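Local atomic coordinates of UDP-4-amino-4,6-dideoxy-N-acetyl-beta-L-altrosamine transaminase (Helicobacter pylori, PDB entry 2FN6), a protein that catalyses the pyridoxal-phosphate-dependent transamination of a UDP-linked 4-keto sugar, the second step in making the pseudaminic acid that modifies flagellin. Residues K123-V128 with H147-L152; D73-I78 with N119-A124; Q27-K32 with N228-E233; H49-N54 with K203-R208. All coordinates share one frame; numbering follows the deposited sequence. Where two conformers were deposited one is given.

Interaction 1: K123-V128 with H147-L152; sequences KAIVSV and HSLSFL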
loop_
_atom_site.group_PDB
_atom_site.type_symbol
_atom_site.label_atom_id
_atom_site.label_comp_id
_atom_site.label_asym_id
_atom_site.label_seq_id
_atom_site.Cartn_x
_atom_site.Cartn_y
_atom_site.Cartn_z
ATOM N N LYS A 123 5.494 2.115 26.652
ATOM C CA LYS A 123 6.563 2.389 25.690
ATOM C C LYS A 123 6.366 3.743 25.017
ATOM O O LYS A 123 7.345 4.417 24.669
ATOM C CB LYS A 123 6.590 1.308 24.611
ATOM C CG LYS A 123 7.984 0.812 24.182
ATOM C CD LYS A 123 8.963 1.910 23.792
ATOM C CE LYS A 123 10.167 1.341 23.045
ATOM N NZ LYS A 123 10.909 0.207 23.702
ATOM N N ALA A 124 5.099 4.125 24.821
ATOM C CA ALA A 124 4.758 5.355 24.094
ATOM C C ALA A 124 3.351 5.879 24.343
ATOM O O ALA A 124 2.467 5.153 24.811
ATOM C CB ALA A 124 4.958 5.155 22.604
ATOM N N ILE A 125 3.169 7.160 24.028
ATOM C CA ILE A 125 1.850 7.757 23.883
ATOM C C ILE A 125 1.637 8.064 22.402
ATOM O O ILE A 125 2.478 8.717 21.759
ATOM C CB ILE A 125 1.705 9.071 24.670
ATOM C CG1 ILE A 125 2.302 8.955 26.088
ATOM C CG2 ILE A 125 0.248 9.539 24.665
ATOM C CD1 ILE A 125 1.470 8.185 27.091
ATOM N N VAL A 126 0.516 7.574 21.873
ATOM C CA VAL A 126 0.075 7.892 20.523
ATOM C C VAL A 126 -1.128 8.819 20.596
ATOM O O VAL A 126 -2.212 8.387 20.968
ATOM C CB VAL A 126 -0.307 6.628 19.731
ATOM C CG1 VAL A 126 -0.947 7.012 18.395
ATOM C CG2 VAL A 126 0.920 5.728 19.502
ATOM N N SER A 127 -0.936 10.092 20.257
ATOM C CA SER A 127 -2.045 11.038 20.222
ATOM C C SER A 127 -2.637 11.197 18.810
ATOM O O SER A 127 -1.977 10.867 17.806
ATOM C CB SER A 127 -1.622 12.401 20.769
ATOM O OG SER A 127 -0.884 13.147 19.811
ATOM N N VAL A 128 -3.870 11.723 18.758
ATOM C CA VAL A 128 -4.572 12.017 17.510
ATOM C C VAL A 128 -5.066 13.459 17.546
ATOM O O VAL A 128 -5.781 13.866 18.473
ATOM C CB VAL A 128 -5.797 11.058 17.303
ATOM C CG1 VAL A 128 -6.626 11.459 16.067
ATOM C CG2 VAL A 128 -5.343 9.598 17.208
ATOM N N HIS A 147 9.149 10.347 31.722
ATOM C CA HIS A 147 8.941 8.909 31.898
ATOM C C HIS A 147 9.690 8.025 30.899
ATOM O O HIS A 147 9.528 6.801 30.911
ATOM C CB HIS A 147 7.450 8.588 31.896
ATOM C CG HIS A 147 6.780 8.830 33.209
ATOM N ND1 HIS A 147 6.014 9.946 33.459
ATOM C CD2 HIS A 147 6.758 8.096 34.348
ATOM C CE1 HIS A 147 5.541 9.886 34.691
ATOM N NE2 HIS A 147 5.980 8.775 35.254
ATOM N N SER A 148 10.522 8.646 30.061
ATOM C CA SER A 148 11.303 7.937 29.028
ATOM C C SER A 148 10.415 7.261 27.978
ATOM O O SER A 148 10.742 6.179 27.462
ATOM C CB SER A 148 12.269 6.924 29.660
ATOM O OG SER A 148 13.366 7.606 30.236
ATOM N N LEU A 149 9.293 7.918 27.679
ATOM C CA LEU A 149 8.307 7.414 26.734
ATOM C C LEU A 149 8.468 8.090 25.386
ATOM O O LEU A 149 8.785 9.284 25.311
ATOM C CB LEU A 149 6.885 7.651 27.260
ATOM C CG LEU A 149 6.419 6.977 28.559
ATOM C CD1 LEU A 149 4.936 7.256 28.792
ATOM C CD2 LEU A 149 6.690 5.464 28.572
ATOM N N SER A 150 8.251 7.322 24.323
ATOM C CA SER A 150 8.197 7.886 22.974
ATOM C C SER A 150 6.877 8.611 22.732
ATOM O O SER A 150 5.810 8.101 23.077
ATOM C CB SER A 150 8.386 6.789 21.944
ATOM O OG SER A 150 9.758 6.588 21.694
ATOM N N PHE A 151 6.953 9.809 22.162
ATOM C CA PHE A 151 5.763 10.568 21.780
ATOM C C PHE A 151 5.517 10.394 20.273
ATOM O O PHE A 151 6.343 10.814 19.450
ATOM C CB PHE A 151 5.962 12.049 22.142
ATOM C CG PHE A 151 4.870 12.970 21.654
ATOM C CD1 PHE A 151 5.163 14.288 21.363
ATOM C CD2 PHE A 151 3.557 12.525 21.501
ATOM C CE1 PHE A 151 4.173 15.164 20.915
ATOM C CE2 PHE A 151 2.554 13.381 21.050
ATOM C CZ PHE A 151 2.863 14.711 20.753
ATOM N N LEU A 152 4.390 9.767 19.926
ATOM C CA LEU A 152 4.027 9.522 18.523
ATOM C C LEU A 152 2.716 10.208 18.207
ATOM O O LEU A 152 1.724 10.046 18.930
ATOM C CB LEU A 152 3.894 8.030 18.229
ATOM C CG LEU A 152 5.111 7.144 18.442
ATOM C CD1 LEU A 152 4.776 5.715 18.046
ATOM C CD2 LEU A 152 6.325 7.663 17.672
#
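The ring of F151 turns its edge to strand 123-128. S127 OG lies in the ring plane, 3.7 Å from F151 CE2, and I125 O sits at the same edge near CD2. F151 CG is anti to the backbone N (chi1 173°), which carries the ring forward along the strands toward S127. V140, Q141 and C144 of helix 137-146 also pack on F151. The two strands run parallel. S150 N donates to K123 O at 3.1 Å and I125 N to S150 O at 3.0 Å. L152 N then donates to I125 O at 2.8 Å, and S127 N to L152 O at 3.0 Å. A124 and V126 share one face with S150 and L152, where V126 CG2 meets L152 CB at 4.0 Å. On the face of I125 and F151, I125 CD1 touches L149 CD1 at 4.0 Å. Together with helix 137-146 the strands form a beta-alpha-beta unit. A Schellman motif, with S148 as its C-prime residue, ends that helix and turns the chain into the second strand. Main-chain bonds thus carry the join, apolar pairs pack on either face, and most of the touching residues are buried.

Interaction 2: D73-I78 with N119-A124; sequences DRNEII and NERTKA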
loop_
_atom_site.group_PDB
_atom_site.type_symbol
_atom_site.label_atom_id
_atom_site.label_comp_id
_atom_site.label_asym_id
_atom_site.label_seq_id
_atom_site.Cartn_x
_atom_site.Cartn_y
_atom_site.Cartn_z
ATOM N N ASP A 73 8.464 -6.973 27.242
ATOM C CA ASP A 73 8.440 -6.265 28.535
ATOM C C ASP A 73 7.986 -4.807 28.416
ATOM O O ASP A 73 7.525 -4.222 29.400
ATOM C CB ASP A 73 9.821 -6.284 29.212
ATOM C CG ASP A 73 10.385 -7.692 29.396
ATOM O OD1 ASP A 73 11.628 -7.801 29.490
ATOM O OD2 ASP A 73 9.611 -8.679 29.444
ATOM N N ARG A 74 8.148 -4.219 27.229
ATOM C CA ARG A 74 7.700 -2.845 26.965
ATOM C C ARG A 74 6.704 -2.839 25.798
ATOM O O ARG A 74 7.025 -2.408 24.686
ATOM C CB ARG A 74 8.890 -1.902 26.695
ATOM C CG ARG A 74 9.788 -1.629 27.906
ATOM C CD ARG A 74 11.021 -2.545 27.909
ATOM N NE ARG A 74 12.189 -1.928 27.267
ATOM C CZ ARG A 74 13.242 -2.596 26.795
ATOM N NH1 ARG A 74 13.297 -3.922 26.867
ATOM N NH2 ARG A 74 14.244 -1.936 26.240
ATOM N N ASN A 75 5.489 -3.303 26.089
ATOM C CA ASN A 75 4.531 -3.763 25.085
ATOM C C ASN A 75 3.195 -3.029 25.115
ATOM O O ASN A 75 2.265 -3.391 24.389
ATOM C CB ASN A 75 4.276 -5.265 25.279
ATOM C CG ASN A 75 3.362 -5.560 26.471
ATOM O OD1 ASN A 75 2.435 -6.359 26.369
ATOM N ND2 ASN A 75 3.606 -4.896 27.593
ATOM N N GLU A 76 3.080 -2.031 25.979
ATOM C CA GLU A 76 1.860 -1.264 26.065
ATOM C C GLU A 76 2.108 0.138 25.548
ATOM O O GLU A 76 3.149 0.750 25.833
ATOM C CB GLU A 76 1.325 -1.233 27.497
ATOM C CG GLU A 76 0.708 -2.557 27.958
ATOM C CD GLU A 76 0.342 -2.601 29.457
ATOM O OE1 GLU A 76 0.308 -3.729 30.015
ATOM O OE2 GLU A 76 0.086 -1.537 30.076
ATOM N N ILE A 77 1.154 0.630 24.763
ATOM C CA ILE A 77 1.191 1.994 24.274
ATOM C C ILE A 77 -0.141 2.640 24.601
ATOM O O ILE A 77 -1.193 2.050 24.385
ATOM C CB ILE A 77 1.491 2.051 22.755
ATOM C CG1 ILE A 77 2.976 1.776 22.507
ATOM C CG2 ILE A 77 1.073 3.398 22.164
ATOM C CD1 ILE A 77 3.353 1.612 21.058
ATOM N N ILE A 78 -0.087 3.847 25.148
ATOM C CA ILE A 78 -1.297 4.588 25.481
ATOM C C ILE A 78 -1.720 5.386 24.264
ATOM O O ILE A 78 -0.893 6.025 23.603
ATOM C CB ILE A 78 -1.098 5.542 26.686
ATOM C CG1 ILE A 78 -0.631 4.752 27.922
ATOM C CG2 ILE A 78 -2.391 6.303 26.974
ATOM C CD1 ILE A 78 0.028 5.586 29.040
ATOM N N ASN A 119 2.727 2.481 33.389
ATOM C CA ASN A 119 3.376 1.516 34.277
ATOM C C ASN A 119 4.721 1.098 33.692
ATOM O O ASN A 119 5.334 1.865 32.952
ATOM C CB ASN A 119 2.475 0.306 34.586
ATOM C CG ASN A 119 1.895 -0.345 33.334
ATOM O OD1 ASN A 119 2.620 -0.758 32.430
ATOM N ND2 ASN A 119 0.572 -0.461 33.297
ATOM N N GLU A 120 5.171 -0.107 34.017
ATOM C CA GLU A 120 6.463 -0.614 33.541
ATOM C C GLU A 120 6.448 -0.949 32.060
ATOM O O GLU A 120 7.460 -0.797 31.380
ATOM C CB GLU A 120 6.865 -1.877 34.303
ATOM C CG GLU A 120 7.309 -1.663 35.734
ATOM C CD GLU A 120 7.729 -2.965 36.384
ATOM O OE1 GLU A 120 6.886 -3.889 36.471
ATOM O OE2 GLU A 120 8.905 -3.066 36.798
ATOM N N ARG A 121 5.298 -1.426 31.581
ATOM C CA ARG A 121 5.147 -1.887 30.202
ATOM C C ARG A 121 5.089 -0.729 29.191
ATOM O O ARG A 121 5.371 -0.921 28.011
ATOM C CB ARG A 121 3.898 -2.780 30.047
ATOM C CG ARG A 121 3.523 -3.712 31.229
ATOM C CD ARG A 121 4.615 -4.701 31.594
ATOM N NE ARG A 121 4.832 -5.738 30.585
ATOM C CZ ARG A 121 4.460 -7.009 30.720
ATOM N NH1 ARG A 121 3.839 -7.412 31.819
ATOM N NH2 ARG A 121 4.708 -7.881 29.753
ATOM N N THR A 122 4.732 0.465 29.664
ATOM C CA THR A 122 4.485 1.620 28.802
ATOM C C THR A 122 5.702 1.991 27.970
ATOM O O THR A 122 6.796 2.151 28.514
ATOM C CB THR A 122 4.041 2.832 29.623
ATOM O OG1 THR A 122 3.178 2.393 30.675
ATOM C CG2 THR A 122 3.285 3.817 28.753
ATOM N N LYS A 123 5.494 2.115 26.652
ATOM C CA LYS A 123 6.563 2.389 25.690
ATOM C C LYS A 123 6.366 3.743 25.017
ATOM O O LYS A 123 7.345 4.417 24.669
ATOM C CB LYS A 123 6.590 1.308 24.611
ATOM C CG LYS A 123 7.984 0.812 24.182
ATOM C CD LYS A 123 8.963 1.910 23.792
ATOM C CE LYS A 123 10.167 1.341 23.045
ATOM N NZ LYS A 123 10.909 0.207 23.702
ATOM N N ALA A 124 5.099 4.125 24.821
ATOM C CA ALA A 124 4.758 5.355 24.094
ATOM C C ALA A 124 3.351 5.879 24.343
ATOM O O ALA A 124 2.467 5.153 24.811
ATOM C CB ALA A 124 4.958 5.155 22.604
#
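K123 N donates to E76 O at 2.8 Å, with the donor nearly in line with the C=O, though the bond is bent at the hydrogen. Further along, I78 N donates to A124 O at 2.9 Å. A longer bond runs from E76 N to R121 O, 3.3 Å. It is straight at the hydrogen, 169°, but the donor stands well above the carbonyl plane. R121 also reaches back: its NE makes a weak bond to D73 O, and its NH2 bonds to A72 O, just before the segment. The arginine is bent at chi2 and chi3, and this folds its head back over the 73-75 loop. The carboxylate of E76 meets N119 with its plane nearly perpendicular to the amide, and N119 ND2 gives a weak bond to E76 OE2. The other amide atom, N119 OD1, accepts from R121 N, forming an Asx turn. N119 N in turn donates to T122 OG1 at 2.8 Å, so the turn before the strand is pinned twice. These are the entry ends of strands 76-79 and 122-128, parallel neighbours in the large mixed sheet of the chain. Their short segments diverge by 54°. Beyond these bonds, the E76 side chain crosses the aliphatic part of R121 at a slant, with OE1 3.4 Å from R121 CG. I77 CG1 rests against A124 CB at 3.9 Å. On the other face I78 CD1 touches T122 CG2 at 3.7 Å. Near the surface, the CB of R74 packs on K123 CG at 3.8 Å, although both side chains are positively charged.

Interaction 3: Q27-K32 with N228-E233; sequences QLTQGK and NFRLNE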
loop_
_atom_site.group_PDB
_atom_site.type_symbol
_atom_site.label_atom_id
_atom_site.label_comp_id
_atom_site.label_asym_id
_atom_site.label_seq_id
_atom_site.Cartn_x
_atom_site.Cartn_y
_atom_site.Cartn_z
ATOM N N GLN A 27 8.787 7.191 -16.163
ATOM C CA GLN A 27 8.894 6.816 -14.751
ATOM C C GLN A 27 7.546 6.990 -14.068
ATOM O O GLN A 27 7.124 8.106 -13.762
ATOM C CB GLN A 27 10.001 7.587 -14.012
ATOM C CG GLN A 27 11.414 6.966 -14.111
ATOM C CD GLN A 27 11.525 5.563 -13.505
ATOM O OE1 GLN A 27 11.877 4.612 -14.197
ATOM N NE2 GLN A 27 11.231 5.435 -12.215
ATOM N N LEU A 28 6.867 5.870 -13.857
ATOM C CA LEU A 28 5.557 5.861 -13.188
ATOM C C LEU A 28 5.685 5.677 -11.679
ATOM O O LEU A 28 4.769 6.018 -10.922
ATOM C CB LEU A 28 4.602 4.836 -13.815
ATOM C CG LEU A 28 4.032 5.119 -15.213
ATOM C CD1 LEU A 28 2.997 4.051 -15.579
ATOM C CD2 LEU A 28 3.428 6.520 -15.284
ATOM N N THR A 29 6.840 5.168 -11.253
ATOM C CA THR A 29 7.148 4.994 -9.829
ATOM C C THR A 29 8.659 4.998 -9.576
ATOM O O THR A 29 9.456 4.942 -10.524
ATOM C CB THR A 29 6.515 3.691 -9.249
ATOM O OG1 THR A 29 6.589 3.717 -7.814
ATOM C CG2 THR A 29 7.220 2.443 -9.791
ATOM N N GLN A 30 9.037 5.045 -8.297
ATOM C CA GLN A 30 10.443 5.077 -7.870
ATOM C C GLN A 30 11.249 6.147 -8.627
ATOM O O GLN A 30 12.329 5.865 -9.167
ATOM C CB GLN A 30 11.084 3.688 -8.019
ATOM C CG GLN A 30 10.477 2.639 -7.104
ATOM C CD GLN A 30 10.769 1.205 -7.541
ATOM O OE1 GLN A 30 11.475 0.468 -6.849
ATOM N NE2 GLN A 30 10.214 0.799 -8.681
ATOM N N GLY A 31 10.707 7.367 -8.667
ATOM C CA GLY A 31 11.281 8.445 -9.455
ATOM C C GLY A 31 11.336 9.756 -8.701
ATOM O O GLY A 31 11.225 9.784 -7.480
ATOM N N LYS A 32 11.472 10.843 -9.453
ATOM C CA LYS A 32 11.806 12.151 -8.916
ATOM C C LYS A 32 10.656 12.770 -8.163
ATOM O O LYS A 32 10.858 13.513 -7.193
ATOM C CB LYS A 32 12.244 13.094 -10.044
ATOM C CG LYS A 32 13.563 12.722 -10.727
ATOM C CD LYS A 32 13.385 11.633 -11.789
ATOM C CE LYS A 32 14.697 10.890 -12.053
ATOM N NZ LYS A 32 14.445 9.489 -12.512
ATOM N N ASN A 228 6.227 -3.259 -0.007
ATOM C CA ASN A 228 6.126 -2.241 -1.044
ATOM C C ASN A 228 4.978 -1.368 -0.698
ATOM O O ASN A 228 3.834 -1.674 -1.065
ATOM C CB ASN A 228 5.928 -2.808 -2.452
ATOM C CG ASN A 228 5.887 -1.703 -3.528
ATOM O OD1 ASN A 228 5.948 -1.983 -4.717
ATOM N ND2 ASN A 228 5.798 -0.447 -3.100
ATOM N N PHE A 229 5.296 -0.294 0.023
ATOM C CA PHE A 229 4.329 0.704 0.438
ATOM C C PHE A 229 4.658 2.029 -0.221
ATOM O O PHE A 229 4.297 3.100 0.302
ATOM C CB PHE A 229 4.365 0.931 1.951
ATOM C CG PHE A 229 3.989 -0.258 2.776
ATOM C CD1 PHE A 229 3.046 -1.178 2.335
ATOM C CD2 PHE A 229 4.552 -0.429 4.039
ATOM C CE1 PHE A 229 2.701 -2.260 3.125
ATOM C CE2 PHE A 229 4.206 -1.518 4.841
ATOM C CZ PHE A 229 3.274 -2.421 4.383
ATOM N N ARG A 230 5.350 1.984 -1.355
ATOM C CA ARG A 230 5.709 3.226 -2.049
ATOM C C ARG A 230 4.464 3.995 -2.514
ATOM O O ARG A 230 3.376 3.422 -2.653
ATOM C CB ARG A 230 6.663 2.956 -3.219
ATOM C CG ARG A 230 7.931 2.220 -2.789
ATOM C CD ARG A 230 8.985 2.157 -3.885
ATOM N NE ARG A 230 8.522 1.398 -5.040
ATOM C CZ ARG A 230 8.718 0.096 -5.213
ATOM N NH1 ARG A 230 9.384 -0.604 -4.301
ATOM N NH2 ARG A 230 8.251 -0.503 -6.308
ATOM N N LEU A 231 4.632 5.298 -2.701
ATOM C CA LEU A 231 3.641 6.125 -3.358
ATOM C C LEU A 231 4.173 6.378 -4.761
ATOM O O LEU A 231 5.314 6.820 -4.917
ATOM C CB LEU A 231 3.436 7.447 -2.612
ATOM C CG LEU A 231 2.302 8.331 -3.152
ATOM C CD1 LEU A 231 0.943 7.608 -3.006
ATOM C CD2 LEU A 231 2.256 9.691 -2.475
ATOM N N ASN A 232 3.356 6.103 -5.779
ATOM C CA ASN A 232 3.798 6.242 -7.160
ATOM C C ASN A 232 3.822 7.684 -7.689
ATOM O O ASN A 232 3.274 8.600 -7.072
ATOM C CB ASN A 232 2.990 5.326 -8.073
ATOM C CG ASN A 232 1.528 5.709 -8.143
ATOM O OD1 ASN A 232 0.655 4.897 -7.830
ATOM N ND2 ASN A 232 1.249 6.935 -8.546
ATOM N N GLU A 233 4.457 7.870 -8.843
ATOM C CA GLU A 233 4.691 9.196 -9.424
ATOM C C GLU A 233 3.438 9.992 -9.769
ATOM O O GLU A 233 3.436 11.216 -9.672
ATOM C CB GLU A 233 5.568 9.075 -10.669
ATOM C CG GLU A 233 6.956 8.540 -10.392
ATOM C CD GLU A 233 7.779 9.482 -9.547
ATOM O OE1 GLU A 233 7.819 9.288 -8.301
ATOM O OE2 GLU A 233 8.379 10.412 -10.138
HETATM O O HOH W 1 8.317 5.347 -5.058
#
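The amide of Q30 lies flat over the guanidinium of R230, the two planes only 8° apart. Q30 OE1 stands over the centre of the group, 3.2 Å from R230 CZ, and Q30 CG sits 3.1 Å from R230 NE. This is a stack of flat groups, without a hydrogen bond between them. N228 lies toward the opposite face of the guanidinium. The backbones are joined by E233 N donating to L28 O at 2.8 Å, from above the carbonyl plane. A water makes weak bonds to Q30 N and L231 O and lies beyond the edge of the R230 guanidinium, near its plane. E233 bends at chi2 (-66°), which curls its carboxylate beneath G31. There OE1 accepts only weakly from G31 N, at 3.5 Å. The carboxylate has stronger partners: OE2 accepts from R33 N and OE1 from S34 N. It sits at the start of helix 32-45, whose end would probably favour its negative charge. N232 occupies the N-cap position of the helix that E233 begins. The second shell fixes the polar ends. R230 NH1 bonds to S209 OG. R230 NH2 forms a salt bridge with E189 of the second subunit, and that same carboxylate oxygen bonds T29 OG1. H180 of the second subunit packs on T29 and Q30. A phosphate ion, probably from the crystallisation liquor, lies about 4 Å from the R230 side chain. Q27, L28, T29 and N228 are substrate-binding residues. Two loops meeting at the subunit interface are consistent with the shared active sites of fold type I aminotransferase dimers.

Interaction 4: H49-N54 with K203-R208; sequences HALVFN and KMKLFR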
loop_
_atom_site.group_PDB
_atom_site.type_symbol
_atom_site.label_atom_id
_atom_site.label_comp_id
_atom_site.label_asym_id
_atom_site.label_seq_id
_atom_site.Cartn_x
_atom_site.Cartn_y
_atom_site.Cartn_z
ATOM N N HIS A 49 12.814 15.450 7.858
ATOM C CA HIS A 49 12.644 14.251 7.041
ATOM C C HIS A 49 11.185 13.863 6.776
ATOM O O HIS A 49 10.325 13.908 7.672
ATOM C CB HIS A 49 13.402 13.087 7.676
ATOM C CG HIS A 49 14.857 13.366 7.888
ATOM N ND1 HIS A 49 15.742 13.537 6.844
ATOM C CD2 HIS A 49 15.581 13.518 9.024
ATOM C CE1 HIS A 49 16.949 13.771 7.328
ATOM N NE2 HIS A 49 16.879 13.761 8.647
ATOM N N ALA A 50 10.921 13.459 5.538
ATOM C CA ALA A 50 9.583 13.047 5.137
ATOM C C ALA A 50 9.631 11.807 4.269
ATOM O O ALA A 50 10.456 11.722 3.355
ATOM C CB ALA A 50 8.898 14.173 4.402
ATOM N N LEU A 51 8.741 10.855 4.559
ATOM C CA LEU A 51 8.518 9.688 3.694
ATOM C C LEU A 51 7.039 9.496 3.320
ATOM O O LEU A 51 6.160 9.463 4.195
ATOM C CB LEU A 51 9.005 8.413 4.376
ATOM C CG LEU A 51 10.497 8.113 4.451
ATOM C CD1 LEU A 51 10.633 6.858 5.254
ATOM C CD2 LEU A 51 11.130 7.947 3.053
ATOM N N VAL A 52 6.764 9.333 2.031
ATOM C CA VAL A 52 5.384 9.137 1.584
ATOM C C VAL A 52 5.043 7.674 1.344
ATOM O O VAL A 52 5.853 6.916 0.809
ATOM C CB VAL A 52 5.033 9.966 0.330
ATOM C CG1 VAL A 52 5.021 11.462 0.657
ATOM C CG2 VAL A 52 5.971 9.620 -0.832
ATOM N N PHE A 53 3.827 7.290 1.725
ATOM C CA PHE A 53 3.392 5.888 1.592
ATOM C C PHE A 53 2.089 5.798 0.802
ATOM O O PHE A 53 1.404 6.809 0.591
ATOM C CB PHE A 53 3.211 5.223 2.977
ATOM C CG PHE A 53 4.453 5.215 3.826
ATOM C CD1 PHE A 53 5.250 4.081 3.904
ATOM C CD2 PHE A 53 4.823 6.341 4.562
ATOM C CE1 PHE A 53 6.420 4.081 4.689
ATOM C CE2 PHE A 53 5.978 6.336 5.350
ATOM C CZ PHE A 53 6.777 5.206 5.405
ATOM N N ASN A 54 1.730 4.581 0.399
ATOM C CA ASN A 54 0.478 4.346 -0.319
ATOM C C ASN A 54 -0.762 4.748 0.485
ATOM O O ASN A 54 -1.756 5.155 -0.101
ATOM C CB ASN A 54 0.376 2.900 -0.780
ATOM C CG ASN A 54 0.125 1.949 0.362
ATOM O OD1 ASN A 54 -1.009 1.559 0.619
ATOM N ND2 ASN A 54 1.180 1.580 1.064
ATOM N N LYS A 203 15.517 4.172 8.376
ATOM C CA LYS A 203 15.130 2.828 8.773
ATOM C C LYS A 203 13.750 2.526 8.204
ATOM O O LYS A 203 13.482 1.405 7.730
ATOM C CB LYS A 203 15.128 2.718 10.298
ATOM C CG LYS A 203 15.218 1.318 10.855
ATOM C CD LYS A 203 15.001 1.360 12.365
ATOM C CE LYS A 203 14.736 -0.022 12.934
ATOM N NZ LYS A 203 13.965 0.038 14.214
ATOM N N MET A 204 12.874 3.524 8.231
ATOM C CA MET A 204 11.536 3.289 7.712
ATOM C C MET A 204 11.447 3.527 6.211
ATOM O O MET A 204 10.458 3.175 5.579
ATOM C CB MET A 204 10.420 3.934 8.558
ATOM C CG MET A 204 10.549 5.386 8.891
ATOM S SD MET A 204 9.290 5.953 10.072
ATOM C CE MET A 204 9.746 7.681 10.051
ATOM N N LYS A 205 12.533 4.039 5.633
ATOM C CA LYS A 205 12.710 4.094 4.184
ATOM C C LYS A 205 12.894 2.699 3.578
ATOM O O LYS A 205 12.439 2.430 2.458
ATOM C CB LYS A 205 13.908 4.978 3.851
ATOM C CG LYS A 205 14.239 5.118 2.371
ATOM C CD LYS A 205 14.937 6.449 2.100
ATOM C CE LYS A 205 15.199 6.657 0.609
ATOM N NZ LYS A 205 15.667 8.042 0.294
ATOM N N LEU A 206 13.566 1.820 4.319
ATOM C CA LEU A 206 13.864 0.474 3.840
ATOM C C LEU A 206 12.701 -0.460 4.143
ATOM O O LEU A 206 12.412 -1.392 3.401
ATOM C CB LEU A 206 15.160 -0.046 4.479
ATOM C CG LEU A 206 16.438 0.776 4.285
ATOM C CD1 LEU A 206 17.568 0.294 5.232
ATOM C CD2 LEU A 206 16.882 0.792 2.811
ATOM N N PHE A 207 12.018 -0.195 5.244
ATOM C CA PHE A 207 10.817 -0.927 5.553
ATOM C C PHE A 207 9.797 -0.726 4.425
ATOM O O PHE A 207 9.110 -1.668 4.004
ATOM C CB PHE A 207 10.235 -0.439 6.866
ATOM C CG PHE A 207 9.304 -1.416 7.496
ATOM C CD1 PHE A 207 7.928 -1.241 7.403
ATOM C CD2 PHE A 207 9.798 -2.523 8.174
ATOM C CE1 PHE A 207 7.052 -2.146 7.988
ATOM C CE2 PHE A 207 8.931 -3.457 8.753
ATOM C CZ PHE A 207 7.552 -3.267 8.663
ATOM N N ARG A 208 9.730 0.515 3.949
ATOM C CA ARG A 208 8.882 0.920 2.836
ATOM C C ARG A 208 9.145 0.199 1.518
ATOM O O ARG A 208 8.238 0.084 0.681
ATOM C CB ARG A 208 9.004 2.425 2.632
ATOM C CG ARG A 208 8.562 2.892 1.280
ATOM C CD ARG A 208 7.679 4.064 1.409
ATOM N NE ARG A 208 8.262 5.369 1.092
ATOM C CZ ARG A 208 9.411 5.626 0.479
ATOM N NH1 ARG A 208 10.231 4.664 0.084
ATOM N NH2 ARG A 208 9.735 6.887 0.267
#
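R208 threads its side chain between L51 and F53 of strand 49-53. Its CG is anti to the backbone N (chi1 161°), and the chain then bends at chi2 and chi3. The bends lay CD against the ring of F53, 3.5 Å from CD1, and turn NE to the main chain. R208 NE donates to V52 O at 2.9 Å, an angled bond whose donor is tilted 32° from the carbonyl plane. NE also lies over one face of the F53 ring, offset toward the rim. The guanidinium is steeply inclined to that ring and its CZ is 5.6 Å from the ring centroid, so any cation-pi attraction is at most weak. L51 CD2 covers one face of the guanidinium, 3.3 Å from NH2. The charged end has its main partner elsewhere: NH2 makes a salt bridge with E38 OE1, which also accepts from V52 N. E38 thus steadies both the arginine and the strand it grips. The other methyl of L51, CD1, presses on the helix backbone, 3.4 Å from K205 N. It also meets M204 CG at 3.9 Å and K205 CB at 4.0 Å. M204 holds CG between its backbone N and carbonyl carbon (chi1 52°), which sets CG beside L51 CD1. Its carbonyl oxygen faces the edge of the F53 ring. The strand and helix 198-207 run nearly parallel, with segment axes 9.5 Å apart. Strand 49-53 is an edge strand of the sheet within this chain, beside 191-195, whose V193 touches both F53 and M204. Helix 32-45 packs against L51 and V52, and helix 56-66 against F53.

Interactions 1 and 2 share K123 and A124 on strand 122-128, with centres 9 Å apart. They join three parallel strands adjacent in one mixed sheet, 76-79, 122-128 and 150-154. Interaction 4 reaches the same sheet at its edge strand 49-53, about 20 Å from interaction 1 between centres. Interaction 3 lies past the C-terminal end of that strand, its centre 12 Å from that of interaction 4. The two touch where F229 makes probable backbone hydrogen bonds to N54 and R208. Along the chain, interactions 1 and 2 fall inside the loop closed by interaction 4, itself nested within that of interaction 3. The second subunit touches only interactions 3 and 4, and interaction 3 holds substrate-binding residues.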